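Long-range contact in glutamate--tRNA ligase (Elizabethkingia anophelis, PDB 6B1Z), which probably charges tRNA(Glu) with glutamate at the expense of ATP, as a class I aminoacyl-tRNA synthetase: residues G301-G315 with A344-Y358. Sequence-based numbering, arbitrary orientation. Where two conformers were deposited one is given.
Sequences GYLPEAFINMVAMLG and ARFSAEKAKWFNQQY. With FMT (formic acid), chain D.
Helices 304-312 and 348-358 pack in a roughly antiparallel sense, their axes 8.4 Å apart at closest approach and 139° between their directions, with Ala306 facing Asn355 and Met310 facing Ala351. The pair illustrates how small residues let two helices close up within the class I synthetase catalytic region: the alanines Ala306 and Ala351 sit at the close approach, each level with a larger residue of the other helix. Helix 26-41 backs the first helix through Phe307 and Val311.

At the start of helix 304-312, Asn355 clamps the backbone with its amide. Asn355 OD1 takes the N-H of the N-cap residue Leu303 in the carbonyl plane, on a lone pair (Leu303 N to Asn355 OD1 2.8 Å, 166° at the hydrogen), while ND2 gives a more bent bond to Gly301 O and another to Thr399 O, so both ends of the amide are engaged.

Phe354 lays one ring face over Met310 N and the other against Trp353 CZ3. Phe354 CD2 lies 3.6 Å from Met310 CB. Bent at chi2 and chi3, the methionine chain turns past Ala351 and brings Met310 SD to 4.0 Å from Phe346 CE1, an oblique Met-aromatic contact.

Tyr358 spreads its ring across the turn of Glu305 and Ala306, Ala306 CA standing over one face. Its plane is nearly perpendicular to the Asn309 amide (81°). Val325 N gives a bond to Asn309 OD1 and Asn309 ND2 gives one to Glu323 O, which fixes the amide's rotation; Tyr358 OH donates to the same Asn309 OD1 at 2.7 Å.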
# COMPACT_ATOMS: atom_id res chain seq x y z
N GLY A 301 12.35 3.16 -3.14
CA GLY A 301 12.71 3.00 -4.54
C GLY A 301 11.74 2.19 -5.38
O GLY A 301 12.08 1.85 -6.52
N TYR A 302 10.55 1.89 -4.87
CA TYR A 302 9.55 1.21 -5.69
C TYR A 302 8.94 2.20 -6.66
O TYR A 302 8.57 3.31 -6.29
CB TYR A 302 8.47 0.55 -4.82
CG TYR A 302 8.94 -0.69 -4.09
CD1 TYR A 302 9.61 -0.60 -2.87
CD2 TYR A 302 8.71 -1.96 -4.62
CE1 TYR A 302 10.04 -1.72 -2.20
CE2 TYR A 302 9.15 -3.11 -3.94
CZ TYR A 302 9.81 -2.98 -2.75
OH TYR A 302 10.25 -4.10 -2.07
N LEU A 303 8.89 1.82 -7.94
CA LEU A 303 8.32 2.67 -8.96
C LEU A 303 6.80 2.62 -8.83
O LEU A 303 6.25 1.54 -8.61
CB LEU A 303 8.76 2.21 -10.35
CG LEU A 303 10.28 2.14 -10.53
CD1 LEU A 303 10.61 1.37 -11.81
CD2 LEU A 303 10.87 3.53 -10.56
N PRO A 304 6.10 3.75 -8.90
CA PRO A 304 4.65 3.71 -8.64
C PRO A 304 3.88 2.81 -9.59
O PRO A 304 2.91 2.16 -9.18
CB PRO A 304 4.22 5.18 -8.75
CG PRO A 304 5.32 5.86 -9.56
CD PRO A 304 6.58 5.12 -9.18
N GLU A 305 4.29 2.74 -10.86
CA GLU A 305 3.62 1.86 -11.81
C GLU A 305 3.81 0.40 -11.44
O GLU A 305 2.89 -0.41 -11.63
CB GLU A 305 4.16 2.10 -13.22
CG GLU A 305 3.95 3.53 -13.71
CD GLU A 305 5.04 4.50 -13.28
OE1 GLU A 305 6.00 4.12 -12.54
OE2 GLU A 305 4.95 5.68 -13.71
N ALA A 306 4.99 0.05 -10.92
CA ALA A 306 5.24 -1.32 -10.49
C ALA A 306 4.50 -1.62 -9.20
O ALA A 306 3.92 -2.71 -9.04
CB ALA A 306 6.73 -1.55 -10.31
N PHE A 307 4.53 -0.67 -8.26
CA PHE A 307 3.81 -0.82 -7.00
C PHE A 307 2.33 -1.08 -7.22
O PHE A 307 1.77 -2.03 -6.64
CB PHE A 307 4.02 0.44 -6.17
CG PHE A 307 3.23 0.46 -4.88
CD1 PHE A 307 3.52 -0.44 -3.87
CD2 PHE A 307 2.21 1.38 -4.69
CE1 PHE A 307 2.80 -0.43 -2.68
CE2 PHE A 307 1.47 1.41 -3.51
CZ PHE A 307 1.77 0.51 -2.50
N ILE A 308 1.66 -0.26 -8.04
CA ILE A 308 0.22 -0.41 -8.17
C ILE A 308 -0.14 -1.64 -9.01
O ILE A 308 -1.17 -2.28 -8.78
CB ILE A 308 -0.41 0.90 -8.68
CG1 ILE A 308 -1.90 0.93 -8.31
CG2 ILE A 308 -0.15 1.09 -10.19
CD1 ILE A 308 -2.13 0.91 -6.79
N ASN A 309 0.73 -2.04 -9.95
CA ASN A 309 0.55 -3.31 -10.65
C ASN A 309 0.58 -4.48 -9.66
O ASN A 309 -0.26 -5.40 -9.73
CB ASN A 309 1.65 -3.44 -11.73
CG ASN A 309 1.34 -4.47 -12.83
OD1 ASN A 309 1.97 -4.45 -13.89
ND2 ASN A 309 0.43 -5.42 -12.57
N MET A 310 1.52 -4.44 -8.72
CA MET A 310 1.62 -5.50 -7.71
C MET A 310 0.36 -5.53 -6.83
O MET A 310 -0.22 -6.59 -6.58
CB MET A 310 2.88 -5.27 -6.87
CG MET A 310 3.08 -6.26 -5.72
SD MET A 310 2.17 -5.83 -4.21
CE MET A 310 3.06 -4.39 -3.67
N VAL A 311 -0.08 -4.35 -6.38
CA VAL A 311 -1.24 -4.30 -5.49
C VAL A 311 -2.48 -4.82 -6.18
O VAL A 311 -3.28 -5.56 -5.59
CB VAL A 311 -1.42 -2.87 -4.95
CG1 VAL A 311 -2.75 -2.76 -4.16
CG2 VAL A 311 -0.25 -2.48 -4.03
N ALA A 312 -2.66 -4.46 -7.46
CA ALA A 312 -3.84 -4.90 -8.21
C ALA A 312 -3.96 -6.41 -8.24
O ALA A 312 -5.07 -6.95 -8.20
CB ALA A 312 -3.77 -4.36 -9.64
N MET A 313 -2.83 -7.11 -8.33
CA MET A 313 -2.86 -8.55 -8.50
C MET A 313 -3.02 -9.30 -7.19
O MET A 313 -2.96 -10.54 -7.20
CB MET A 313 -1.60 -9.00 -9.25
CG MET A 313 -1.49 -8.37 -10.64
SD MET A 313 -3.02 -8.51 -11.62
CE MET A 313 -2.54 -7.63 -13.10
N LEU A 314 -3.21 -8.60 -6.07
CA LEU A 314 -3.52 -9.24 -4.79
C LEU A 314 -5.01 -9.60 -4.76
O LEU A 314 -5.84 -8.98 -4.08
CB LEU A 314 -3.13 -8.34 -3.62
CG LEU A 314 -1.63 -8.08 -3.47
CD1 LEU A 314 -1.37 -7.04 -2.39
CD2 LEU A 314 -0.88 -9.38 -3.16
N GLY A 315 -5.35 -10.66 -5.50
CA GLY A 315 -6.70 -11.17 -5.52
C GLY A 315 -7.47 -10.91 -6.79
O GLY A 315 -8.64 -11.29 -6.87
N ALA A 344 -5.49 -13.35 -0.52
CA ALA A 344 -4.26 -13.42 -1.31
C ALA A 344 -3.07 -13.17 -0.39
O ALA A 344 -3.09 -12.21 0.38
CB ALA A 344 -4.30 -12.39 -2.44
N ARG A 345 -2.05 -14.01 -0.49
CA ARG A 345 -0.83 -13.82 0.30
C ARG A 345 0.01 -12.69 -0.28
O ARG A 345 0.26 -12.65 -1.50
CB ARG A 345 0.00 -15.09 0.35
CG ARG A 345 -0.54 -16.17 1.25
CD ARG A 345 0.55 -17.21 1.49
NE ARG A 345 0.08 -18.37 2.24
CZ ARG A 345 0.11 -18.46 3.57
NH1 ARG A 345 0.59 -17.46 4.30
NH2 ARG A 345 -0.33 -19.56 4.17
N PHE A 346 0.48 -11.80 0.58
CA PHE A 346 1.46 -10.82 0.13
C PHE A 346 2.77 -11.52 -0.20
O PHE A 346 3.18 -12.46 0.49
CB PHE A 346 1.71 -9.75 1.19
CG PHE A 346 2.75 -8.77 0.78
CD1 PHE A 346 2.46 -7.79 -0.16
CD2 PHE A 346 4.05 -8.87 1.26
CE1 PHE A 346 3.44 -6.90 -0.58
CE2 PHE A 346 5.03 -7.98 0.84
CZ PHE A 346 4.73 -7.00 -0.08
N SER A 347 3.46 -11.05 -1.25
CA SER A 347 4.75 -11.60 -1.66
C SER A 347 5.75 -10.48 -1.87
O SER A 347 5.62 -9.70 -2.82
CB SER A 347 4.62 -12.44 -2.94
OG SER A 347 5.88 -12.89 -3.42
N ALA A 348 6.75 -10.39 -1.00
CA ALA A 348 7.83 -9.44 -1.22
C ALA A 348 8.59 -9.79 -2.49
O ALA A 348 9.02 -8.89 -3.23
CB ALA A 348 8.75 -9.42 -0.01
N GLU A 349 8.75 -11.09 -2.77
CA GLU A 349 9.40 -11.54 -4.00
C GLU A 349 8.72 -10.95 -5.22
O GLU A 349 9.37 -10.42 -6.12
CB GLU A 349 9.38 -13.07 -4.07
CG GLU A 349 9.87 -13.63 -5.41
CD GLU A 349 11.37 -13.74 -5.50
OE1 GLU A 349 12.05 -13.66 -4.45
OE2 GLU A 349 11.89 -13.90 -6.64
N LYS A 350 7.39 -11.06 -5.27
CA LYS A 350 6.63 -10.54 -6.40
C LYS A 350 6.73 -9.03 -6.49
O LYS A 350 6.85 -8.47 -7.59
CB LYS A 350 5.17 -10.96 -6.28
CG LYS A 350 4.41 -10.80 -7.57
CD LYS A 350 4.82 -11.90 -8.52
CE LYS A 350 4.13 -11.73 -9.84
NZ LYS A 350 4.22 -13.00 -10.63
N ALA A 351 6.71 -8.33 -5.35
CA ALA A 351 6.84 -6.88 -5.40
C ALA A 351 8.18 -6.46 -5.99
O ALA A 351 8.25 -5.53 -6.81
CB ALA A 351 6.65 -6.30 -4.00
N LYS A 352 9.25 -7.17 -5.61
CA LYS A 352 10.57 -6.85 -6.15
C LYS A 352 10.66 -7.24 -7.63
O LYS A 352 11.27 -6.52 -8.43
CB LYS A 352 11.64 -7.55 -5.32
CG LYS A 352 11.74 -6.92 -3.94
CD LYS A 352 12.65 -7.67 -3.00
CE LYS A 352 12.85 -6.88 -1.72
NZ LYS A 352 13.65 -7.67 -0.74
N TRP A 353 10.04 -8.36 -8.00
CA TRP A 353 10.03 -8.77 -9.41
C TRP A 353 9.34 -7.73 -10.27
O TRP A 353 9.85 -7.35 -11.33
CB TRP A 353 9.36 -10.13 -9.56
CG TRP A 353 9.19 -10.60 -11.00
CD1 TRP A 353 10.10 -11.30 -11.75
CD2 TRP A 353 8.03 -10.43 -11.83
NE1 TRP A 353 9.57 -11.58 -13.00
CE2 TRP A 353 8.31 -11.06 -13.07
CE3 TRP A 353 6.79 -9.81 -11.66
CZ2 TRP A 353 7.39 -11.08 -14.13
CZ3 TRP A 353 5.87 -9.83 -12.71
CH2 TRP A 353 6.18 -10.46 -13.93
N PHE A 354 8.17 -7.25 -9.83
CA PHE A 354 7.49 -6.17 -10.56
C PHE A 354 8.40 -4.95 -10.71
O PHE A 354 8.45 -4.35 -11.79
CB PHE A 354 6.19 -5.77 -9.85
CG PHE A 354 4.98 -6.56 -10.29
CD1 PHE A 354 4.45 -6.42 -11.57
CD2 PHE A 354 4.35 -7.43 -9.41
CE1 PHE A 354 3.32 -7.15 -11.97
CE2 PHE A 354 3.23 -8.14 -9.78
CZ PHE A 354 2.70 -8.01 -11.06
N ASN A 355 9.09 -4.56 -9.64
CA ASN A 355 9.97 -3.39 -9.73
C ASN A 355 11.05 -3.62 -10.77
O ASN A 355 11.33 -2.74 -11.60
CB ASN A 355 10.60 -3.03 -8.38
CG ASN A 355 10.70 -1.51 -8.19
OD1 ASN A 355 9.70 -0.80 -8.31
ND2 ASN A 355 11.92 -0.99 -7.98
N GLN A 356 11.66 -4.80 -10.75
CA GLN A 356 12.70 -5.12 -11.72
C GLN A 356 12.15 -5.06 -13.14
O GLN A 356 12.81 -4.52 -14.05
CB GLN A 356 13.26 -6.51 -11.43
CG GLN A 356 14.45 -6.84 -12.29
CD GLN A 356 15.11 -8.10 -11.85
OE1 GLN A 356 16.14 -8.09 -11.17
NE2 GLN A 356 14.49 -9.21 -12.19
N GLN A 357 10.97 -5.62 -13.37
CA GLN A 357 10.38 -5.62 -14.70
C GLN A 357 10.21 -4.20 -15.22
O GLN A 357 10.52 -3.92 -16.39
CB GLN A 357 9.03 -6.34 -14.72
CG GLN A 357 9.05 -7.81 -14.32
CD GLN A 357 10.16 -8.60 -14.97
OE1 GLN A 357 10.07 -8.96 -16.14
NE2 GLN A 357 11.21 -8.89 -14.21
N TYR A 358 9.72 -3.30 -14.37
CA TYR A 358 9.49 -1.92 -14.80
C TYR A 358 10.80 -1.16 -14.95
O TYR A 358 10.95 -0.37 -15.89
CB TYR A 358 8.53 -1.20 -13.83
CG TYR A 358 7.06 -1.48 -14.11
CD1 TYR A 358 6.43 -2.63 -13.62
CD2 TYR A 358 6.30 -0.61 -14.87
CE1 TYR A 358 5.08 -2.88 -13.89
CE2 TYR A 358 4.97 -0.85 -15.14
CZ TYR A 358 4.36 -1.97 -14.64
OH TYR A 358 3.05 -2.19 -14.93
C FMT D . 7.78 -14.17 -0.55
O1 FMT D . 8.29 -13.05 -0.60
O2 FMT D . 6.81 -14.53 -1.22
O HOH W 1 9.62 -6.39 -1.25
O HOH W 2 0.84 -0.24 -13.59
O HOH W 3 5.93 -3.70 -6.69